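PDB 5C00: MdbA protein from Corynebacterium diphtheriae, which acts as a thiol-disulfide oxidoreductase of the DsbA family, probably forming disulfide bonds in exported proteins, and is essential for viability, pilus assembly, toxin production and virulence. Local coordinates for residues R83-D94 / F165-L176; G135-A143 / T153-K162. All coordinates share one frame; numbering follows the deposited sequence.

Overall arrangement
From the N terminus the chain lays down strands 25-29, 32-36 and 45-52 and helix 56-74 before strand 78-85, where contact 1 begins. Between R83-D94 and F165-L176 runs an almost wholly helical excursion without a single strand. Contact 2, G135-A143 with T153-K162, closes a much shorter loop nested inside that one, pairing helix 136-145 with helix 150-158. The chain then turns into helix 162-180, which carries it back to the sheet, so that contact 1 ties what is probably a DsbA-like helical insertion to the thioredoxin core. The centres lie about 19 Å apart, yet the contacts touch: D94 OD1 and K162 NZ form a salt bridge of 2.8 Å.

Contact 1: R83-D94 / F165-L176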
loop_
_atom_site.group_PDB
_atom_site.type_symbol
_atom_site.label_atom_id
_atom_site.label_comp_id
_atom_site.label_asym_id
_atom_site.label_seq_id
_atom_site.Cartn_x
_atom_site.Cartn_y
_atom_site.Cartn_z
ATOM N N ARG A 83 5.080 -2.990 3.274
ATOM C CA ARG A 83 5.759 -2.226 4.312
ATOM C C ARG A 83 5.900 -0.799 3.823
ATOM O O ARG A 83 6.820 -0.461 3.041
ATOM C CB ARG A 83 7.093 -2.872 4.627
ATOM C CG ARG A 83 6.915 -4.260 5.290
ATOM C CD ARG A 83 8.196 -4.814 5.933
ATOM N NE ARG A 83 7.867 -6.048 6.629
ATOM C CZ ARG A 83 7.281 -6.111 7.820
ATOM N NH1 ARG A 83 6.987 -5.024 8.497
ATOM N NH2 ARG A 83 6.953 -7.290 8.329
ATOM N N ILE A 84 4.922 0.003 4.227
ATOM C CA ILE A 84 4.827 1.358 3.749
ATOM C C ILE A 84 5.681 2.345 4.522
ATOM O O ILE A 84 5.734 2.373 5.757
ATOM C CB ILE A 84 3.354 1.861 3.668
ATOM C CG1 ILE A 84 2.435 0.818 3.000
ATOM C CG2 ILE A 84 3.323 3.176 2.920
ATOM C CD1 ILE A 84 2.924 0.317 1.676
ATOM N N LEU A 85 6.396 3.167 3.760
ATOM C CA LEU A 85 7.322 4.130 4.290
ATOM C C LEU A 85 6.789 5.558 4.100
ATOM O O LEU A 85 5.870 5.777 3.315
ATOM C CB LEU A 85 8.649 3.996 3.561
ATOM C CG LEU A 85 9.331 2.630 3.584
ATOM C CD1 LEU A 85 10.455 2.602 2.617
ATOM C CD2 LEU A 85 9.830 2.305 4.989
ATOM N N ASN A 86 7.366 6.529 4.818
ATOM C CA ASN A 86 7.070 7.944 4.594
ATOM C C ASN A 86 8.354 8.797 4.500
ATOM O O ASN A 86 8.349 10.002 4.769
ATOM C CB ASN A 86 6.091 8.518 5.630
ATOM C CG ASN A 86 6.667 8.580 7.022
ATOM O OD1 ASN A 86 7.786 8.155 7.209
ATOM N ND2 ASN A 86 5.877 9.082 8.021
ATOM N N PHE A 87 9.449 8.156 4.116
ATOM C CA PHE A 87 10.772 8.807 4.051
ATOM C C PHE A 87 10.789 9.957 3.061
ATOM O O PHE A 87 11.550 10.925 3.226
ATOM C CB PHE A 87 11.871 7.752 3.748
ATOM C CG PHE A 87 11.924 7.270 2.328
ATOM C CD1 PHE A 87 11.054 6.314 1.863
ATOM C CD2 PHE A 87 12.906 7.734 1.463
ATOM C CE1 PHE A 87 11.099 5.869 0.556
ATOM C CE2 PHE A 87 12.964 7.308 0.147
ATOM C CZ PHE A 87 12.076 6.378 -0.326
ATOM N N LEU A 88 9.960 9.892 2.013
ATOM C CA LEU A 88 9.893 10.991 1.062
ATOM C C LEU A 88 9.281 12.288 1.592
ATOM O O LEU A 88 9.383 13.342 0.946
ATOM C CB LEU A 88 9.230 10.546 -0.245
ATOM C CG LEU A 88 10.035 9.494 -1.021
ATOM C CD1 LEU A 88 9.246 9.042 -2.236
ATOM C CD2 LEU A 88 11.385 10.028 -1.469
ATOM N N ASP A 89 8.670 12.250 2.768
ATOM C CA ASP A 89 8.248 13.481 3.416
ATOM C C ASP A 89 9.437 14.226 4.090
ATOM O O ASP A 89 9.213 15.190 4.806
ATOM C CB ASP A 89 7.115 13.188 4.417
ATOM C CG ASP A 89 5.763 12.980 3.740
ATOM O OD1 ASP A 89 5.630 13.221 2.489
ATOM O OD2 ASP A 89 4.843 12.498 4.459
ATOM N N ARG A 90 10.667 13.731 3.903
ATOM C CA ARG A 90 11.928 14.484 4.204
ATOM C C ARG A 90 11.962 14.771 5.683
ATOM O O ARG A 90 12.020 15.934 6.118
ATOM C CB ARG A 90 11.990 15.758 3.345
ATOM C CG ARG A 90 13.341 16.477 3.235
ATOM C CD ARG A 90 13.370 17.387 1.990
ATOM N NE ARG A 90 13.209 16.564 0.800
ATOM C CZ ARG A 90 12.962 17.015 -0.424
ATOM N NH1 ARG A 90 12.829 16.146 -1.408
ATOM N NH2 ARG A 90 12.847 18.322 -0.679
ATOM N N ASP A 91 11.785 13.699 6.454
ATOM C CA ASP A 91 11.765 13.734 7.916
ATOM C C ASP A 91 10.507 14.389 8.556
ATOM O O ASP A 91 10.460 14.554 9.764
ATOM C CB ASP A 91 13.056 14.397 8.488
ATOM C CG ASP A 91 14.329 13.510 8.323
ATOM O OD1 ASP A 91 14.301 12.302 8.677
ATOM O OD2 ASP A 91 15.363 14.036 7.859
ATOM N N GLY A 92 9.521 14.799 7.763
ATOM C CA GLY A 92 8.287 15.344 8.319
ATOM C C GLY A 92 7.350 14.187 8.610
ATOM O O GLY A 92 7.550 13.075 8.112
ATOM N N ASP A 93 6.373 14.420 9.470
ATOM C CA ASP A 93 5.443 13.389 9.821
ATOM C C ASP A 93 4.030 13.638 9.297
ATOM O O ASP A 93 3.124 12.969 9.720
ATOM C CB ASP A 93 5.461 13.123 11.345
ATOM C CG ASP A 93 4.786 14.193 12.138
ATOM O OD1 ASP A 93 4.403 15.216 11.537
ATOM O OD2 ASP A 93 4.609 14.004 13.370
ATOM N N ASP A 94 3.830 14.575 8.380
ATOM C CA ASP A 94 2.471 14.825 7.876
ATOM C C ASP A 94 2.455 15.419 6.453
ATOM O O ASP A 94 1.638 16.288 6.151
ATOM C CB ASP A 94 1.695 15.702 8.861
ATOM C CG ASP A 94 0.200 15.678 8.638
ATOM O OD1 ASP A 94 -0.350 14.833 7.937
ATOM O OD2 ASP A 94 -0.476 16.504 9.225
ATOM N N PHE A 165 0.296 4.712 11.534
ATOM C CA PHE A 165 1.038 4.716 10.287
ATOM C C PHE A 165 2.507 5.175 10.493
ATOM O O PHE A 165 3.414 4.568 9.982
ATOM C CB PHE A 165 0.399 5.623 9.272
ATOM C CG PHE A 165 1.210 5.718 8.038
ATOM C CD1 PHE A 165 1.102 4.722 7.063
ATOM C CD2 PHE A 165 2.064 6.747 7.860
ATOM C CE1 PHE A 165 1.901 4.762 5.945
ATOM C CE2 PHE A 165 2.842 6.806 6.731
ATOM C CZ PHE A 165 2.766 5.797 5.795
ATOM N N ARG A 166 2.694 6.272 11.211
ATOM C CA ARG A 166 4.057 6.771 11.513
ATOM C C ARG A 166 4.872 5.736 12.285
ATOM O O ARG A 166 6.044 5.553 12.020
ATOM C CB ARG A 166 3.964 8.026 12.355
ATOM C CG ARG A 166 3.412 9.239 11.650
ATOM C CD ARG A 166 3.109 10.363 12.648
ATOM N NE ARG A 166 2.418 11.448 11.921
ATOM C CZ ARG A 166 1.338 12.099 12.302
ATOM N NH1 ARG A 166 0.736 11.847 13.471
ATOM N NH2 ARG A 166 0.857 13.047 11.494
ATOM N N LYS A 167 4.267 5.087 13.281
ATOM C CA LYS A 167 4.968 4.027 14.021
ATOM C C LYS A 167 5.373 2.893 13.083
ATOM O O LYS A 167 6.533 2.388 13.143
ATOM C CB LYS A 167 4.101 3.531 15.182
ATOM C CG LYS A 167 4.345 2.118 15.688
ATOM C CD LYS A 167 3.433 1.854 16.895
ATOM C CE LYS A 167 2.878 0.439 16.930
ATOM N NZ LYS A 167 1.377 0.413 17.006
ATOM N N PHE A 168 4.454 2.500 12.190
ATOM C CA PHE A 168 4.762 1.467 11.195
ATOM C C PHE A 168 5.857 1.916 10.227
ATOM O O PHE A 168 6.760 1.144 9.866
ATOM C CB PHE A 168 3.533 1.107 10.386
ATOM C CG PHE A 168 2.472 0.370 11.160
ATOM C CD1 PHE A 168 2.615 0.103 12.523
ATOM C CD2 PHE A 168 1.311 -0.004 10.529
ATOM C CE1 PHE A 168 1.609 -0.554 13.199
ATOM C CE2 PHE A 168 0.313 -0.662 11.199
ATOM C CZ PHE A 168 0.462 -0.916 12.550
ATOM N N ALA A 169 5.738 3.141 9.779
ATOM C CA ALA A 169 6.709 3.665 8.831
ATOM C C ALA A 169 8.113 3.671 9.460
ATOM O O ALA A 169 9.089 3.280 8.815
ATOM C CB ALA A 169 6.307 5.061 8.373
ATOM N N GLU A 170 8.200 4.076 10.730
ATOM C CA GLU A 170 9.530 4.091 11.401
ATOM C C GLU A 170 10.088 2.667 11.554
ATOM O O GLU A 170 11.260 2.429 11.237
ATOM C CB GLU A 170 9.469 4.838 12.747
ATOM C CG GLU A 170 10.825 5.272 13.304
ATOM C CD GLU A 170 11.764 5.879 12.246
ATOM O OE1 GLU A 170 11.370 6.840 11.536
ATOM O OE2 GLU A 170 12.902 5.379 12.116
ATOM N N ALA A 171 9.263 1.721 12.000
ATOM C CA ALA A 171 9.671 0.312 12.111
ATOM C C ALA A 171 10.109 -0.281 10.782
ATOM O O ALA A 171 11.111 -1.020 10.700
ATOM C CB ALA A 171 8.573 -0.542 12.702
ATOM N N ASN A 172 9.360 0.055 9.707
ATOM C CA ASN A 172 9.689 -0.439 8.421
ATOM C C ASN A 172 10.967 0.155 7.888
ATOM O O ASN A 172 11.719 -0.549 7.236
ATOM C CB ASN A 172 8.483 -0.196 7.453
ATOM C CG ASN A 172 7.308 -1.131 7.750
ATOM O OD1 ASN A 172 7.504 -2.263 8.176
ATOM N ND2 ASN A 172 6.105 -0.672 7.495
ATOM N N SER A 173 11.249 1.426 8.152
ATOM C CA SER A 173 12.516 1.969 7.675
ATOM C C SER A 173 13.689 1.375 8.473
ATOM O O SER A 173 14.739 1.147 7.908
ATOM C CB SER A 173 12.552 3.486 7.717
ATOM O OG SER A 173 12.438 3.959 9.025
ATOM N N LYS A 174 13.491 1.104 9.760
ATOM C CA LYS A 174 14.543 0.446 10.522
ATOM C C LYS A 174 14.809 -0.979 10.045
ATOM O O LYS A 174 15.985 -1.393 9.935
ATOM C CB LYS A 174 14.231 0.463 12.021
ATOM C CG LYS A 174 14.385 1.821 12.661
ATOM C CD LYS A 174 14.040 1.685 14.149
ATOM C CE LYS A 174 14.460 2.916 14.950
ATOM N NZ LYS A 174 13.526 4.050 14.690
ATOM N N LYS A 175 13.744 -1.722 9.732
ATOM C CA LYS A 175 13.875 -3.046 9.132
ATOM C C LYS A 175 14.588 -2.961 7.802
ATOM O O LYS A 175 15.464 -3.772 7.525
ATOM C CB LYS A 175 12.530 -3.783 8.992
ATOM C CG LYS A 175 12.624 -5.209 8.478
ATOM C CD LYS A 175 11.231 -5.823 8.411
ATOM C CE LYS A 175 11.212 -7.204 7.786
ATOM N NZ LYS A 175 12.201 -8.134 8.405
ATOM N N LEU A 176 14.267 -1.964 6.986
ATOM C CA LEU A 176 14.907 -1.843 5.689
ATOM C C LEU A 176 16.385 -1.470 5.843
ATOM O O LEU A 176 17.229 -1.952 5.109
ATOM C CB LEU A 176 14.184 -0.810 4.838
ATOM C CG LEU A 176 14.686 -0.619 3.414
ATOM C CD1 LEU A 176 14.623 -1.936 2.703
ATOM C CD2 LEU A 176 13.856 0.403 2.675
HETATM O O HOH W 1 3.471 2.413 7.521
HETATM O O HOH W 2 9.516 5.541 6.524
HETATM O O HOH W 3 9.065 7.493 9.555
#
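R83, near the end of strand 78-85, crosses N172 and K175 of helix 165-176 at about a right angle, and its length can be followed atom by atom. CB lies against the amide carbon of N172, CG and CD run past N172 OD1, and NE comes to 3.7 Å from K175 CE, whose methylenes cover one face of the guanidinium. At the tip NH1 donates to N172 OD1 (2.8 Å), in both the carbonyl and the guanidinium plane. The chain, extended from CG to NE, carries the guanidinium past N172, where NE and NH2 also form salt bridges with D48 and D30; N172 ND2 is held by the S31 carbonyl.

Further along, I84 CG2 meets the edge of the F165 ring, 3.7 Å from CE1, and N86 CB lies at the rim near CE2. The CA atoms of L85 and A169 approach to 4.6 Å, and the CA-H of A169 points at I84 O. L85 CD2 packs on N172 CB, and CD1 on L176. N86 OD1 comes to 3.6 Å from A169 CB; its ND2 is bound by T98.

Beyond the type I' turn D89-G92, R166 grips the backbone of D93 side-on: NE (2.8 Å) and NH2 (2.9 Å) both donate to D93 O, NE on a lone pair, NH2 from above the carbonyl plane. The D93 carboxylate stacks over one guanidinium face, its plane tilted 28°. OD2 lies above the guanidinium plane, so no N-H points at it and its long 3.7 Å pair with R166 NE is one of charges only. Water bridges I84 O and F165 O. This strand-helix join is consistent with the DsbA-like plan, in which a helical domain is inserted into a thioredoxin fold.

Contact 2: G135-A143 / T153-K162; sequences GDNDFADVA and TQKIREGGAK
I156 enters helix 136-143 as a knob into a hole formed by D136, F139, A140 and A143, the central packing of an antiparallel helix pair within the helical insertion of this DsbA-like fold. The two short axes pass 7.9 Å apart at 166°. Apolar contact comes first: with CG2 anti to the backbone N, the branch of I156 lies over A140, 3.6 Å from its CB, while CD1 extends to A143 CB. T153 CG2 borders A140 O on the same face, and its hydroxyl is taken by the S149 carbonyl. The methyls of A140 and A143 form two walls of the hole.

Charge and hydrogen bonding flank this core. A140 CB lies over one face of the R157 guanidinium, 3.7 Å above its centre, while N137 OD1 and D141 OD1 lie at the edge, near the plane. NH1 donates to N137 OD1 at 3.0 Å, nearly straight at 169°, with the amide and guanidinium planes only modestly inclined to each other. NH1 and NH2 grip D141 OD1 end-on, NH2 being the nearer at 2.7 Å; the carboxylate stands steeply to the guanidinium, while D141 OD2 accepts from the backbone of H9 and Q10. Bonds at several edge positions probably fix the rotation of the group.

At the other end G159 ends helix 150-158 in a Schellman motif, after which the chain turns into helix 162-180. K162, extended beyond CG, then reaches back to meet D136, and its amine also pairs with D94, so two carboxylates share one ammonium. A water donates both to D136 OD2 and to R157 O, and that same OD2 takes K162 NZ at 2.7 Å on the syn side, 18° out of the carboxylate plane.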
loop_
_atom_site.group_PDB
_atom_site.type_symbol
_atom_site.label_atom_id
_atom_site.label_comp_id
_atom_site.label_asym_id
_atom_site.label_seq_id
_atom_site.Cartn_x
_atom_site.Cartn_y
_atom_site.Cartn_z
ATOM N N GLY A 135 -5.548 17.206 0.499
ATOM C CA GLY A 135 -5.510 17.137 1.929
ATOM C C GLY A 135 -6.290 15.958 2.403
ATOM O O GLY A 135 -6.833 15.197 1.602
ATOM N N ASP A 136 -6.395 15.816 3.716
ATOM C CA ASP A 136 -7.055 14.658 4.295
ATOM C C ASP A 136 -8.508 14.445 3.851
ATOM O O ASP A 136 -8.945 13.311 3.714
ATOM C CB ASP A 136 -6.984 14.736 5.819
ATOM C CG ASP A 136 -5.526 14.545 6.365
ATOM O OD1 ASP A 136 -4.713 13.796 5.749
ATOM O OD2 ASP A 136 -5.210 15.174 7.413
ATOM N N ASN A 137 -9.231 15.516 3.590
ATOM C CA ASN A 137 -10.629 15.370 3.195
ATOM C C ASN A 137 -10.718 14.867 1.762
ATOM O O ASN A 137 -11.720 14.271 1.395
ATOM C CB ASN A 137 -11.408 16.668 3.383
ATOM C CG ASN A 137 -11.776 16.920 4.836
ATOM O OD1 ASN A 137 -12.428 16.117 5.488
ATOM N ND2 ASN A 137 -11.353 18.023 5.339
ATOM N N ASP A 138 -9.673 15.125 0.951
ATOM C CA ASP A 138 -9.622 14.598 -0.401
ATOM C C ASP A 138 -9.367 13.120 -0.357
ATOM O O ASP A 138 -10.061 12.337 -1.018
ATOM C CB ASP A 138 -8.562 15.336 -1.207
ATOM C CG ASP A 138 -8.844 16.832 -1.271
ATOM O OD1 ASP A 138 -9.842 17.251 -1.962
ATOM O OD2 ASP A 138 -8.127 17.599 -0.603
ATOM N N PHE A 139 -8.374 12.693 0.418
ATOM C CA PHE A 139 -8.158 11.265 0.566
ATOM C C PHE A 139 -9.417 10.550 1.069
ATOM O O PHE A 139 -9.737 9.413 0.655
ATOM C CB PHE A 139 -6.973 11.012 1.483
ATOM C CG PHE A 139 -5.655 11.375 0.856
ATOM C CD1 PHE A 139 -5.070 10.524 -0.064
ATOM C CD2 PHE A 139 -5.002 12.545 1.173
ATOM C CE1 PHE A 139 -3.863 10.846 -0.665
ATOM C CE2 PHE A 139 -3.783 12.875 0.588
ATOM C CZ PHE A 139 -3.203 12.012 -0.316
ATOM N N ALA A 140 -10.126 11.177 1.988
ATOM C CA ALA A 140 -11.337 10.558 2.540
ATOM C C ALA A 140 -12.467 10.446 1.521
ATOM O O ALA A 140 -13.137 9.430 1.447
ATOM C CB ALA A 140 -11.809 11.330 3.754
ATOM N N ASP A 141 -12.670 11.489 0.730
ATOM C CA ASP A 141 -13.780 11.483 -0.234
ATOM C C ASP A 141 -13.526 10.308 -1.191
ATOM O O ASP A 141 -14.453 9.606 -1.605
ATOM C CB ASP A 141 -13.849 12.766 -1.035
ATOM C CG ASP A 141 -14.675 13.865 -0.365
ATOM O OD1 ASP A 141 -14.971 13.813 0.855
ATOM O OD2 ASP A 141 -15.045 14.808 -1.117
ATOM N N VAL A 142 -12.270 10.159 -1.623
ATOM C CA VAL A 142 -11.937 9.155 -2.610
ATOM C C VAL A 142 -12.107 7.747 -2.050
ATOM O O VAL A 142 -12.636 6.854 -2.730
ATOM C CB VAL A 142 -10.540 9.374 -3.231
ATOM C CG1 VAL A 142 -10.169 8.214 -4.146
ATOM C CG2 VAL A 142 -10.569 10.642 -4.042
ATOM N N ALA A 143 -11.667 7.528 -0.806
ATOM C CA ALA A 143 -11.916 6.291 -0.138
ATOM C C ALA A 143 -13.413 5.954 -0.110
ATOM O O ALA A 143 -13.790 4.806 -0.357
ATOM C CB ALA A 143 -11.354 6.334 1.292
ATOM N N THR A 153 -14.109 6.493 6.511
ATOM C CA THR A 153 -14.052 7.791 5.862
ATOM C C THR A 153 -13.836 8.919 6.889
ATOM O O THR A 153 -12.960 9.779 6.742
ATOM C CB THR A 153 -15.319 8.037 5.033
ATOM O OG1 THR A 153 -15.457 7.009 4.044
ATOM C CG2 THR A 153 -15.223 9.385 4.324
ATOM N N GLN A 154 -14.605 8.899 7.971
ATOM C CA GLN A 154 -14.435 9.890 9.025
ATOM C C GLN A 154 -13.078 9.766 9.713
ATOM O O GLN A 154 -12.443 10.743 10.008
ATOM C CB GLN A 154 -15.591 9.822 10.020
ATOM C CG GLN A 154 -15.608 10.992 11.019
ATOM C CD GLN A 154 -15.759 12.367 10.367
ATOM O OE1 GLN A 154 -16.443 12.544 9.351
ATOM N NE2 GLN A 154 -15.143 13.350 10.971
ATOM N N LYS A 155 -12.608 8.548 9.929
ATOM C CA LYS A 155 -11.282 8.334 10.458
ATOM C C LYS A 155 -10.207 8.996 9.570
ATOM O O LYS A 155 -9.285 9.630 10.065
ATOM C CB LYS A 155 -11.046 6.838 10.568
ATOM C CG LYS A 155 -9.644 6.418 10.932
ATOM C CD LYS A 155 -9.570 4.916 11.096
ATOM C CE LYS A 155 -10.672 4.364 11.991
ATOM N NZ LYS A 155 -10.242 3.065 12.546
ATOM N N ILE A 156 -10.329 8.852 8.246
ATOM C CA ILE A 156 -9.379 9.477 7.364
ATOM C C ILE A 156 -9.417 11.028 7.494
ATOM O O ILE A 156 -8.374 11.698 7.528
ATOM C CB ILE A 156 -9.634 9.051 5.899
ATOM C CG1 ILE A 156 -9.390 7.528 5.797
ATOM C CG2 ILE A 156 -8.751 9.884 4.949
ATOM C CD1 ILE A 156 -9.618 6.891 4.454
ATOM N N ARG A 157 -10.612 11.588 7.543
ATOM C CA ARG A 157 -10.768 13.034 7.720
ATOM C C ARG A 157 -10.099 13.541 8.986
ATOM O O ARG A 157 -9.577 14.638 8.987
ATOM C CB ARG A 157 -12.252 13.402 7.798
ATOM C CG ARG A 157 -12.971 13.195 6.506
ATOM C CD ARG A 157 -14.367 13.807 6.495
ATOM N NE ARG A 157 -15.137 13.169 5.460
ATOM C CZ ARG A 157 -14.938 13.371 4.147
ATOM N NH1 ARG A 157 -14.046 14.250 3.740
ATOM N NH2 ARG A 157 -15.633 12.686 3.241
ATOM N N GLU A 158 -10.126 12.745 10.048
ATOM C CA GLU A 158 -9.559 13.095 11.338
ATOM C C GLU A 158 -8.140 12.641 11.505
ATOM O O GLU A 158 -7.530 12.912 12.529
ATOM C CB GLU A 158 -10.412 12.468 12.468
ATOM C CG GLU A 158 -11.754 13.143 12.678
ATOM C CD GLU A 158 -12.790 12.245 13.355
ATOM O OE1 GLU A 158 -12.437 11.109 13.760
ATOM O OE2 GLU A 158 -13.965 12.657 13.473
ATOM N N GLY A 159 -7.579 11.966 10.513
ATOM C CA GLY A 159 -6.203 11.442 10.603
ATOM C C GLY A 159 -6.021 10.374 11.659
ATOM O O GLY A 159 -4.922 10.239 12.256
ATOM N N GLY A 160 -7.092 9.622 11.897
ATOM C CA GLY A 160 -7.104 8.586 12.918
ATOM C C GLY A 160 -6.074 7.477 12.814
ATOM O O GLY A 160 -5.680 6.927 13.847
ATOM N N ALA A 161 -5.626 7.124 11.606
ATOM C CA ALA A 161 -4.631 6.105 11.492
ATOM C C ALA A 161 -3.202 6.687 11.363
ATOM O O ALA A 161 -2.272 5.938 11.134
ATOM C CB ALA A 161 -4.939 5.158 10.321
ATOM N N LYS A 162 -3.020 7.992 11.513
ATOM C CA LYS A 162 -1.699 8.593 11.270
ATOM C C LYS A 162 -0.672 8.196 12.293
ATOM O O LYS A 162 0.462 7.874 11.970
ATOM C CB LYS A 162 -1.779 10.110 11.194
ATOM C CG LYS A 162 -2.472 10.601 9.922
ATOM C CD LYS A 162 -2.212 12.078 9.708
ATOM C CE LYS A 162 -2.977 12.631 8.526
ATOM N NZ LYS A 162 -3.012 14.103 8.568
HETATM O O HOH W 4 -6.994 15.391 9.533
#